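Local coordinates for leucine--trna ligase (Agrobacterium radiobacter, PDB 5AH5), which probably attaches leucine to its cognate tRNA, spending ATP and releasing AMP and diphosphate, as an aminoacyl-tRNA synthetase of class I, at residues 491-496 and 531-536; 197-202 and 540-545; 166-171 and 417-422. All coordinates share one frame; numbering follows the deposited sequence.

Contact 1 of 3, residues 491-496 and 531-536; sequences VDSSWY and TLHLIY. With LSS (5'-O-(L-leucylsulfamoyl)adenosine), chain I.
His533, in the first turn of helix 533-546, sets the edge of its imidazole against Ser493 and Tyr496 and one face against the leucyl side chain of the bound leucylsulfamoyl adenosine. This is the tightly packed part. With CG anti to the backbone N (chi1 158°), the ring swings off the helix, its CE1 corner leading, until CE1 is 2.9 Å from Ser493 O. That carbonyl oxygen sits at the ring edge, near its plane. The same corner meets Tyr496 CE1, and the two rings are inclined to each other, with centroids 5.9 Å apart and planes at 47°, an oblique pair. On the imidazole face taken by the ligand, methyl C11 of the leucyl group rides 3.6 Å above the plane, offset toward the rim, while methyl C10 lies 3.5 Å from His533 CB. Tyr496 OH approaches C11 as well, and Ser493 OG comes to 3.7 Å from C10.

Farther along the helix the fit is looser. Ser494 and Tyr536 have the nearest pair of CA atoms, yet their side chains get no closer than CB to CB, 4.2 Å, and Ser494 OG is spent within its own segment on Val491 O. Between the loose and tight parts lies a water, 2.7 Å from Ser493 OG and also bonded to His533 ND1, in the plane of the imidazole. His533 NE2 bonds to Tyr523 OH, which Tyr496 OH also engages.

The imidazole therefore has hydrogen-bond partners at both nitrogens, around its edge, while a face is turned to the isopropyl group. A ring gripped in this way should present a fixed surface to the leucine methyls, consistent with selection by shape and apolar contact.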
loop_
_atom_site.group_PDB
_atom_site.type_symbol
_atom_site.label_atom_id
_atom_site.label_comp_id
_atom_site.label_asym_id
_atom_site.label_seq_id
_atom_site.Cartn_x
_atom_site.Cartn_y
_atom_site.Cartn_z
ATOM N N VAL B 491 -11.720 -4.727 -8.219
ATOM C CA VAL B 491 -13.010 -4.396 -7.591
ATOM C C VAL B 491 -13.040 -5.094 -6.259
ATOM O O VAL B 491 -13.299 -4.445 -5.289
ATOM C CB VAL B 491 -14.283 -4.766 -8.458
ATOM C CG1 VAL B 491 -15.582 -4.364 -7.742
ATOM C CG2 VAL B 491 -14.231 -4.007 -9.773
ATOM N N ASP B 492 -12.714 -6.390 -6.195
ATOM C CA ASP B 492 -12.760 -7.119 -4.947
ATOM C C ASP B 492 -11.896 -6.389 -3.866
ATOM O O ASP B 492 -12.304 -6.174 -2.730
ATOM C CB ASP B 492 -12.182 -8.509 -5.075
ATOM C CG ASP B 492 -12.823 -9.391 -6.222
ATOM O OD1 ASP B 492 -13.589 -8.921 -7.096
ATOM O OD2 ASP B 492 -12.447 -10.565 -6.235
ATOM N N SER B 493 -10.677 -6.076 -4.248
ATOM C CA SER B 493 -9.705 -5.593 -3.330
ATOM C C SER B 493 -9.855 -4.101 -3.066
ATOM O O SER B 493 -9.108 -3.593 -2.290
ATOM C CB SER B 493 -8.295 -5.972 -3.845
ATOM O OG SER B 493 -8.006 -5.432 -5.113
ATOM N N SER B 494 -10.811 -3.396 -3.710
ATOM C CA SER B 494 -10.992 -2.014 -3.465
ATOM C C SER B 494 -11.708 -1.668 -2.145
ATOM O O SER B 494 -11.685 -0.508 -1.746
ATOM C CB SER B 494 -11.717 -1.339 -4.629
ATOM O OG SER B 494 -13.084 -1.731 -4.685
ATOM N N TRP B 495 -12.356 -2.644 -1.518
ATOM C CA TRP B 495 -13.159 -2.451 -0.321
ATOM C C TRP B 495 -13.044 -3.609 0.683
ATOM O O TRP B 495 -13.695 -3.597 1.710
ATOM C CB TRP B 495 -14.595 -2.248 -0.729
ATOM C CG TRP B 495 -15.297 -3.536 -1.156
ATOM C CD1 TRP B 495 -15.168 -4.148 -2.350
ATOM C CD2 TRP B 495 -16.168 -4.373 -0.378
ATOM N NE1 TRP B 495 -15.916 -5.313 -2.393
ATOM C CE2 TRP B 495 -16.534 -5.473 -1.191
ATOM C CE3 TRP B 495 -16.711 -4.286 0.898
ATOM C CZ2 TRP B 495 -17.371 -6.467 -0.746
ATOM C CZ3 TRP B 495 -17.515 -5.247 1.340
ATOM C CH2 TRP B 495 -17.880 -6.341 0.507
ATOM N N TYR B 496 -12.186 -4.594 0.443
ATOM C CA TYR B 496 -12.136 -5.776 1.342
ATOM C C TYR B 496 -11.857 -5.493 2.805
ATOM O O TYR B 496 -12.237 -6.282 3.702
ATOM C CB TYR B 496 -11.077 -6.770 0.844
ATOM C CG TYR B 496 -9.586 -6.424 1.106
ATOM C CD1 TYR B 496 -8.937 -5.448 0.389
ATOM C CD2 TYR B 496 -8.855 -7.119 2.046
ATOM C CE1 TYR B 496 -7.586 -5.157 0.604
ATOM C CE2 TYR B 496 -7.493 -6.849 2.281
ATOM C CZ TYR B 496 -6.876 -5.861 1.582
ATOM O OH TYR B 496 -5.547 -5.578 1.800
ATOM N N THR B 531 -0.519 2.948 -8.236
ATOM C CA THR B 531 -1.598 3.380 -9.121
ATOM C C THR B 531 -2.429 2.175 -9.583
ATOM O O THR B 531 -3.012 2.248 -10.656
ATOM C CB THR B 531 -1.113 4.172 -10.333
ATOM O OG1 THR B 531 -0.263 3.340 -11.095
ATOM C CG2 THR B 531 -0.386 5.440 -9.899
ATOM N N LEU B 532 -2.487 1.112 -8.759
ATOM C CA LEU B 532 -3.539 0.079 -8.834
ATOM C C LEU B 532 -4.385 0.141 -7.564
ATOM O O LEU B 532 -5.187 1.012 -7.453
ATOM C CB LEU B 532 -2.950 -1.318 -9.089
ATOM C CG LEU B 532 -2.383 -1.489 -10.518
ATOM C CD1 LEU B 532 -1.221 -2.439 -10.595
ATOM C CD2 LEU B 532 -3.448 -1.926 -11.489
ATOM N N HIS B 533 -4.204 -0.763 -6.609
ATOM C CA HIS B 533 -5.096 -0.888 -5.469
ATOM C C HIS B 533 -5.155 0.393 -4.604
ATOM O O HIS B 533 -6.237 0.760 -4.120
ATOM C CB HIS B 533 -4.728 -2.128 -4.670
ATOM C CG HIS B 533 -5.181 -2.111 -3.229
ATOM N ND1 HIS B 533 -6.492 -2.298 -2.856
ATOM C CD2 HIS B 533 -4.472 -2.035 -2.066
ATOM C CE1 HIS B 533 -6.583 -2.278 -1.531
ATOM N NE2 HIS B 533 -5.377 -2.095 -1.026
ATOM N N LEU B 534 -4.035 1.128 -4.477
ATOM C CA LEU B 534 -3.999 2.335 -3.647
ATOM C C LEU B 534 -4.745 3.475 -4.304
ATOM O O LEU B 534 -5.171 4.373 -3.623
ATOM C CB LEU B 534 -2.516 2.741 -3.322
ATOM C CG LEU B 534 -1.735 1.727 -2.456
ATOM C CD1 LEU B 534 -0.234 1.971 -2.358
ATOM C CD2 LEU B 534 -2.373 1.635 -1.057
ATOM N N ILE B 535 -4.914 3.493 -5.631
ATOM C CA ILE B 535 -5.861 4.466 -6.209
ATOM C C ILE B 535 -7.282 3.982 -6.010
ATOM O O ILE B 535 -8.120 4.716 -5.552
ATOM C CB ILE B 535 -5.694 4.630 -7.716
ATOM C CG1 ILE B 535 -4.436 5.417 -8.010
ATOM C CG2 ILE B 535 -6.900 5.382 -8.320
ATOM C CD1 ILE B 535 -4.577 6.908 -7.804
ATOM N N TYR B 536 -7.572 2.759 -6.464
ATOM C CA TYR B 536 -8.976 2.283 -6.447
ATOM C C TYR B 536 -9.631 2.278 -5.037
ATOM O O TYR B 536 -10.763 2.675 -4.881
ATOM C CB TYR B 536 -9.028 0.879 -7.018
ATOM C CG TYR B 536 -8.624 0.719 -8.478
ATOM C CD1 TYR B 536 -9.106 1.561 -9.469
ATOM C CD2 TYR B 536 -7.775 -0.277 -8.843
ATOM C CE1 TYR B 536 -8.712 1.406 -10.813
ATOM C CE2 TYR B 536 -7.420 -0.494 -10.174
ATOM C CZ TYR B 536 -7.881 0.346 -11.147
ATOM O OH TYR B 536 -7.462 0.092 -12.414
HETATM C C1 LSS I . -1.171 -8.598 -4.067
HETATM N N1 LSS I . 9.244 -8.743 -1.355
HETATM O O1 LSS I . -0.340 -7.818 -4.477
HETATM S S1 LSS I . 0.503 -10.379 -3.741
HETATM C C2 LSS I . 8.497 -7.956 -0.583
HETATM N N2 LSS I . -0.888 -9.836 -3.701
HETATM O O2 LSS I . 4.138 -6.223 -2.123
HETATM N N3 LSS I . 7.147 -7.965 -0.610
HETATM O O3 LSS I . 2.144 -6.097 -0.222
HETATM C C4 LSS I . 6.526 -8.821 -1.457
HETATM N N4 LSS I . -3.555 -9.301 -3.812
HETATM O O4 LSS I . 3.172 -9.219 -0.492
HETATM C C5 LSS I . 7.253 -9.601 -2.348
HETATM O O5 LSS I . 1.386 -9.534 -2.713
HETATM C C6 LSS I . 8.635 -9.538 -2.306
HETATM N N6 LSS I . 9.350 -10.344 -3.132
HETATM C C7 LSS I . -4.210 -6.396 -2.902
HETATM N N7 LSS I . 6.367 -10.304 -3.100
HETATM C C8 LSS I . 5.112 -9.932 -2.729
HETATM C C9 LSS I . -2.826 -7.044 -2.992
HETATM N N9 LSS I . 5.226 -9.047 -1.703
HETATM C CA LSS I . -2.609 -8.172 -4.017
HETATM C C10 LSS I . -4.459 -5.579 -4.180
HETATM C C11 LSS I . -4.272 -5.560 -1.574
HETATM O O1A LSS I . 1.277 -10.322 -4.989
HETATM C C21 LSS I . 4.160 -8.346 -1.015
HETATM C C22 LSS I . 3.430 -7.411 -1.914
HETATM C C23 LSS I . 2.107 -7.194 -1.175
HETATM C C24 LSS I . 1.930 -8.544 -0.510
HETATM C C25 LSS I . 1.055 -9.495 -1.329
HETATM O O2A LSS I . 0.582 -11.718 -3.200
HETATM O O HOH W 1 -8.171 -2.726 -5.452
#

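Contact 2 of 3, residues 197-202 and 540-545; sequences ADRLLD and ITKVLH
Helices 197-202 and 533-546 come together at Arg199 and Lys542, whose CA atoms are 8.6 Å apart, a separation bridged by side chains without any hydrogen bond between the two segments.

Both residues point their CB toward the opposite helix, and their chains slide past each other in opposite directions. The extended chi2 and chi3 of Lys542 (-171° and -176°) carry CE to 3.8 Å from the backbone oxygen Arg199 O, and a bend at chi4 then turns NZ aside. The same CE touches methyl CD2 of Leu200 at 4.0 Å; the leucine starts off to the side, but its branched end comes nearer. Going the other way, Arg199 bends at chi3 and brings NH1 to 3.8 Å from Lys542 CB, while its own CB lies 4.2 Å from Lys542 CD. The lysine's aliphatic chain thus does most of the touching, against NH1 and CB of the arginine and a leucine methyl.

The charged heads stay apart, Arg199 NH1 and Lys542 NZ being 5.5 Å from each other, and both are set among carboxylates. Lys542 NZ makes salt bridges to Asp203, Asp553 and Glu554, and Arg199 NH2 makes one to Asp546. These acids probably offset the proximity of the two cations and stabilise the charge of the buried lysine.

Helix 533-546 runs between strands 520-524 and 556-560, neighbours in the parallel sheet, so it is the helix of a beta-alpha-beta crossover. The contact is helix-on-helix packing against that crossover, an element of the Rossmann-type catalytic domain of synthetases of class I.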
loop_
_atom_site.group_PDB
_atom_site.type_symbol
_atom_site.label_atom_id
_atom_site.label_comp_id
_atom_site.label_asym_id
_atom_site.label_seq_id
_atom_site.Cartn_x
_atom_site.Cartn_y
_atom_site.Cartn_z
ATOM N N ALA B 197 -11.940 12.740 -9.225
ATOM C CA ALA B 197 -10.514 12.938 -9.444
ATOM C C ALA B 197 -9.955 14.142 -8.686
ATOM O O ALA B 197 -8.812 14.098 -8.228
ATOM C CB ALA B 197 -10.203 13.074 -10.919
ATOM N N ASP B 198 -10.739 15.203 -8.585
ATOM C CA ASP B 198 -10.352 16.354 -7.797
ATOM C C ASP B 198 -10.141 16.033 -6.306
ATOM O O ASP B 198 -9.183 16.487 -5.709
ATOM C CB ASP B 198 -11.403 17.475 -7.924
ATOM C CG ASP B 198 -11.227 18.324 -9.182
ATOM O OD1 ASP B 198 -10.172 18.279 -9.867
ATOM O OD2 ASP B 198 -12.163 19.090 -9.446
ATOM N N ARG B 199 -11.059 15.286 -5.710
ATOM C CA ARG B 199 -10.901 14.861 -4.341
ATOM C C ARG B 199 -9.768 13.881 -4.086
ATOM O O ARG B 199 -9.153 13.930 -3.018
ATOM C CB ARG B 199 -12.142 14.206 -3.878
ATOM C CG ARG B 199 -13.278 15.147 -3.606
ATOM C CD ARG B 199 -14.114 14.493 -2.533
ATOM N NE ARG B 199 -15.380 14.077 -2.996
ATOM C CZ ARG B 199 -16.145 13.178 -2.389
ATOM N NH1 ARG B 199 -15.749 12.496 -1.303
ATOM N NH2 ARG B 199 -17.328 12.928 -2.943
ATOM N N LEU B 200 -9.545 12.970 -5.029
ATOM C CA LEU B 200 -8.403 12.082 -4.994
ATOM C C LEU B 200 -7.073 12.877 -5.027
ATOM O O LEU B 200 -6.121 12.555 -4.321
ATOM C CB LEU B 200 -8.455 11.108 -6.186
ATOM C CG LEU B 200 -9.556 10.042 -6.108
ATOM C CD1 LEU B 200 -9.665 9.293 -7.445
ATOM C CD2 LEU B 200 -9.325 9.094 -4.916
ATOM N N LEU B 201 -7.025 13.910 -5.846
ATOM C CA LEU B 201 -5.826 14.709 -6.018
ATOM C C LEU B 201 -5.608 15.630 -4.803
ATOM O O LEU B 201 -4.580 15.555 -4.172
ATOM C CB LEU B 201 -5.947 15.517 -7.312
ATOM C CG LEU B 201 -4.762 16.355 -7.749
ATOM C CD1 LEU B 201 -3.465 15.545 -7.755
ATOM C CD2 LEU B 201 -5.053 16.942 -9.120
ATOM N N ASP B 202 -6.605 16.439 -4.445
ATOM C CA ASP B 202 -6.483 17.369 -3.315
ATOM C C ASP B 202 -6.353 16.705 -1.920
ATOM O O ASP B 202 -5.706 17.286 -1.018
ATOM C CB ASP B 202 -7.656 18.362 -3.304
ATOM C CG ASP B 202 -7.787 19.184 -4.633
ATOM O OD1 ASP B 202 -6.849 19.191 -5.463
ATOM O OD2 ASP B 202 -8.863 19.808 -4.839
ATOM N N ILE B 540 -12.954 4.115 -3.861
ATOM C CA ILE B 540 -14.180 3.393 -3.462
ATOM C C ILE B 540 -14.540 3.796 -2.038
ATOM O O ILE B 540 -15.729 3.798 -1.690
ATOM C CB ILE B 540 -14.057 1.858 -3.710
ATOM C CG1 ILE B 540 -14.159 1.580 -5.215
ATOM C CG2 ILE B 540 -15.059 0.999 -2.953
ATOM C CD1 ILE B 540 -15.430 2.036 -5.870
ATOM N N THR B 541 -13.538 4.219 -1.245
ATOM C CA THR B 541 -13.814 4.678 0.126
ATOM C C THR B 541 -14.625 5.968 0.111
ATOM O O THR B 541 -15.631 6.105 0.811
ATOM C CB THR B 541 -12.520 4.724 0.944
ATOM O OG1 THR B 541 -12.007 3.376 1.049
ATOM C CG2 THR B 541 -12.776 5.299 2.382
ATOM N N LYS B 542 -14.264 6.869 -0.784
ATOM C CA LYS B 542 -14.998 8.113 -0.941
ATOM C C LYS B 542 -16.410 7.864 -1.455
ATOM O O LYS B 542 -17.367 8.454 -0.996
ATOM C CB LYS B 542 -14.211 9.034 -1.881
ATOM C CG LYS B 542 -12.820 9.385 -1.292
ATOM C CD LYS B 542 -12.116 10.451 -2.069
ATOM C CE LYS B 542 -10.693 10.736 -1.566
ATOM N NZ LYS B 542 -10.630 11.018 -0.095
ATOM N N VAL B 543 -16.536 6.987 -2.424
ATOM C CA VAL B 543 -17.846 6.616 -2.953
ATOM C C VAL B 543 -18.711 6.070 -1.813
ATOM O O VAL B 543 -19.811 6.553 -1.613
ATOM C CB VAL B 543 -17.734 5.600 -4.130
ATOM C CG1 VAL B 543 -19.110 5.063 -4.501
ATOM C CG2 VAL B 543 -17.114 6.260 -5.320
ATOM N N LEU B 544 -18.198 5.100 -1.051
ATOM C CA LEU B 544 -18.977 4.505 0.003
ATOM C C LEU B 544 -19.272 5.475 1.138
ATOM O O LEU B 544 -20.321 5.369 1.802
ATOM C CB LEU B 544 -18.304 3.206 0.552
ATOM C CG LEU B 544 -18.115 2.065 -0.463
ATOM C CD1 LEU B 544 -17.208 0.971 0.105
ATOM C CD2 LEU B 544 -19.465 1.494 -0.909
ATOM N N HIS B 545 -18.356 6.405 1.372
ATOM C CA HIS B 545 -18.576 7.507 2.318
ATOM C C HIS B 545 -19.781 8.326 1.849
ATOM O O HIS B 545 -20.826 8.349 2.518
ATOM C CB HIS B 545 -17.303 8.360 2.433
ATOM C CG HIS B 545 -17.422 9.553 3.323
ATOM N ND1 HIS B 545 -16.612 10.655 3.181
ATOM C CD2 HIS B 545 -18.232 9.821 4.370
ATOM C CE1 HIS B 545 -16.914 11.550 4.105
ATOM N NE2 HIS B 545 -17.889 11.064 4.843
#

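Contact 3 of 3, residues 166-171 and 417-422; sequences AEQVID and ISRQRY
The root of a small beta hairpin, strands 169-170 and 173-174, meets strand 415-419 of the large antiparallel sheet where Gln168 and Arg419 touch. The two side chains approach from opposite directions and make contact at their ends alone: Arg419 NH2 lies 2.9 Å from Gln168 OE1. This is a weak hydrogen bond, since the N-H...O angle is only 123°, and the amide and guanidinium planes are turned 43° against each other. OE1 has a stronger partner in Ala165, just ahead of the segment, so the arginine adds a second, bent bond to an oxygen that is already engaged.

Arg419 has the richer set of partners. A kink at chi2 (-71°) folds its chain back along its own strand, and NH1 reaches Ser418 O at 2.9 Å. The donor stands well above that carbonyl's plane, although the oxygen lies close to the plane of the guanidinium. Ile417 O sits over one guanidinium face, 3.9 Å from the plane and offset toward the rim. Outside the two segments, NE forms a salt bridge with Asp488 and NH2 also bonds to Ser416 O. A buried cation with this many oxygens around it is probably well compensated, with Asp488 supplying the charge and helping to fix the rotation of the group.

Strand 415-419 is followed by an inverse gamma turn centred on Gln420, and the next strand of the chain, 425-432, carries the zinc ligand Cys432. The contact is thus a buried arginine on a strand of the antiparallel sheet, held by Asp488 and backbone oxygens and weakly joined to the hairpin of strands 169-170 and 173-174.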
loop_
_atom_site.group_PDB
_atom_site.type_symbol
_atom_site.label_atom_id
_atom_site.label_comp_id
_atom_site.label_asym_id
_atom_site.label_seq_id
_atom_site.Cartn_x
_atom_site.Cartn_y
_atom_site.Cartn_z
ATOM N N ALA B 166 -6.989 1.009 -17.578
ATOM C CA ALA B 166 -5.815 1.813 -17.930
ATOM C C ALA B 166 -4.671 1.542 -16.927
ATOM O O ALA B 166 -3.500 1.565 -17.300
ATOM C CB ALA B 166 -6.168 3.286 -17.968
ATOM N N GLU B 167 -5.001 1.209 -15.678
ATOM C CA GLU B 167 -3.963 1.046 -14.631
ATOM C C GLU B 167 -3.265 -0.250 -14.806
ATOM O O GLU B 167 -2.132 -0.390 -14.300
ATOM C CB GLU B 167 -4.574 1.123 -13.227
ATOM C CG GLU B 167 -5.162 2.471 -12.835
ATOM C CD GLU B 167 -6.349 2.965 -13.610
ATOM O OE1 GLU B 167 -7.216 2.126 -14.066
ATOM O OE2 GLU B 167 -6.430 4.227 -13.743
ATOM N N GLN B 168 -3.884 -1.201 -15.569
ATOM C CA GLN B 168 -3.296 -2.505 -15.823
ATOM C C GLN B 168 -2.533 -2.573 -17.150
ATOM O O GLN B 168 -2.144 -3.639 -17.614
ATOM C CB GLN B 168 -4.377 -3.602 -15.767
ATOM C CG GLN B 168 -5.023 -3.824 -14.403
ATOM C CD GLN B 168 -6.357 -4.596 -14.542
ATOM O OE1 GLN B 168 -7.252 -4.152 -15.249
ATOM N NE2 GLN B 168 -6.485 -5.702 -13.851
ATOM N N VAL B 169 -2.283 -1.421 -17.713
ATOM C CA VAL B 169 -1.431 -1.283 -18.867
ATOM C C VAL B 169 -0.141 -0.632 -18.368
ATOM O O VAL B 169 -0.158 0.500 -17.895
ATOM C CB VAL B 169 -2.102 -0.349 -19.885
ATOM C CG1 VAL B 169 -1.130 -0.007 -21.009
ATOM C CG2 VAL B 169 -3.376 -1.008 -20.424
ATOM N N ILE B 170 0.965 -1.358 -18.440
ATOM C CA ILE B 170 2.240 -0.840 -17.922
ATOM C C ILE B 170 3.287 -0.936 -19.049
ATOM O O ILE B 170 3.574 -2.047 -19.530
ATOM C CB ILE B 170 2.674 -1.619 -16.641
ATOM C CG1 ILE B 170 1.700 -1.342 -15.497
ATOM C CG2 ILE B 170 4.075 -1.221 -16.202
ATOM C CD1 ILE B 170 1.705 -2.435 -14.442
ATOM N N ASP B 171 3.821 0.219 -19.467
ATOM C CA ASP B 171 4.836 0.315 -20.556
ATOM C C ASP B 171 4.225 -0.242 -21.874
ATOM O O ASP B 171 4.843 -1.048 -22.589
ATOM C CB ASP B 171 6.158 -0.404 -20.138
ATOM C CG ASP B 171 7.348 -0.109 -21.095
ATOM O OD1 ASP B 171 7.383 0.993 -21.708
ATOM O OD2 ASP B 171 8.243 -0.990 -21.235
ATOM N N ILE B 417 -14.057 -2.219 -15.559
ATOM C CA ILE B 417 -14.147 -3.329 -14.613
ATOM C C ILE B 417 -14.640 -4.642 -15.178
ATOM O O ILE B 417 -14.446 -5.684 -14.550
ATOM C CB ILE B 417 -14.944 -2.959 -13.340
ATOM C CG1 ILE B 417 -16.357 -2.443 -13.658
ATOM C CG2 ILE B 417 -14.158 -1.896 -12.589
ATOM C CD1 ILE B 417 -17.306 -2.429 -12.469
ATOM N N SER B 418 -15.226 -4.616 -16.360
ATOM C CA SER B 418 -15.703 -5.833 -16.986
ATOM C C SER B 418 -14.594 -6.590 -17.711
ATOM O O SER B 418 -13.808 -6.021 -18.461
ATOM C CB SER B 418 -16.931 -5.581 -17.866
ATOM O OG SER B 418 -16.833 -4.434 -18.688
ATOM N N ARG B 419 -14.538 -7.881 -17.429
ATOM C CA ARG B 419 -13.504 -8.753 -17.923
ATOM C C ARG B 419 -14.162 -9.940 -18.636
ATOM O O ARG B 419 -15.103 -10.512 -18.109
ATOM C CB ARG B 419 -12.642 -9.225 -16.739
ATOM C CG ARG B 419 -12.028 -8.038 -15.998
ATOM C CD ARG B 419 -10.955 -7.385 -16.846
ATOM N NE ARG B 419 -10.356 -6.271 -16.115
ATOM C CZ ARG B 419 -10.720 -5.022 -16.235
ATOM N NH1 ARG B 419 -11.665 -4.660 -17.108
ATOM N NH2 ARG B 419 -10.121 -4.101 -15.480
ATOM N N GLN B 420 -13.620 -10.347 -19.778
ATOM C CA GLN B 420 -14.183 -11.497 -20.560
ATOM C C GLN B 420 -13.510 -12.721 -20.069
ATOM O O GLN B 420 -12.823 -13.456 -20.790
ATOM C CB GLN B 420 -14.052 -11.328 -22.088
ATOM C CG GLN B 420 -14.769 -10.059 -22.648
ATOM C CD GLN B 420 -14.162 -8.724 -22.103
ATOM O OE1 GLN B 420 -12.969 -8.569 -22.166
ATOM N NE2 GLN B 420 -14.970 -7.810 -21.556
ATOM N N ARG B 421 -13.771 -12.997 -18.810
ATOM C CA ARG B 421 -13.096 -14.085 -18.099
ATOM C C ARG B 421 -14.081 -14.824 -17.210
ATOM O O ARG B 421 -14.994 -14.227 -16.739
ATOM C CB ARG B 421 -12.029 -13.425 -17.226
ATOM C CG ARG B 421 -10.831 -13.039 -18.041
ATOM C CD ARG B 421 -9.994 -14.271 -17.910
ATOM N NE ARG B 421 -8.903 -14.136 -18.727
ATOM C CZ ARG B 421 -7.699 -14.641 -18.474
ATOM N NH1 ARG B 421 -7.414 -15.427 -17.433
ATOM N NH2 ARG B 421 -6.799 -14.363 -19.351
ATOM N N TYR B 422 -13.836 -16.104 -17.009
ATOM C CA TYR B 422 -14.588 -16.955 -16.124
ATOM C C TYR B 422 -14.377 -16.624 -14.605
ATOM O O TYR B 422 -15.356 -16.488 -13.842
ATOM C CB TYR B 422 -14.172 -18.407 -16.347
ATOM C CG TYR B 422 -14.770 -19.416 -15.386
ATOM C CD1 TYR B 422 -16.112 -19.840 -15.480
ATOM C CD2 TYR B 422 -14.001 -20.011 -14.424
ATOM C CE1 TYR B 422 -16.637 -20.790 -14.593
ATOM C CE2 TYR B 422 -14.525 -20.890 -13.516
ATOM C CZ TYR B 422 -15.863 -21.310 -13.633
ATOM O OH TYR B 422 -16.357 -22.233 -12.728
#

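All three contacts are largely buried, but only contact 1 borders the ligand; in contact 2 Arg199 is partly exposed. Contacts 1 and 2 use successive parts of helix 533-546, and they touch where Ser494 OG packs 3.5 Å from Ile540 CG1. Contact 3 holds different elements, yet joins contact 1 through a probable hydrogen bond of 2.6 Å between Tyr536 OH and Glu167 OE1. Contacts 2 and 3 do not meet. Chemistry follows place: aromatic rings and a water beside the bound leucyl-adenylate analogue, a lysine chain packed on an arginine and a leucine between helices, with acids around the charged ends, and one weak amide-guanidinium bond at the sheet.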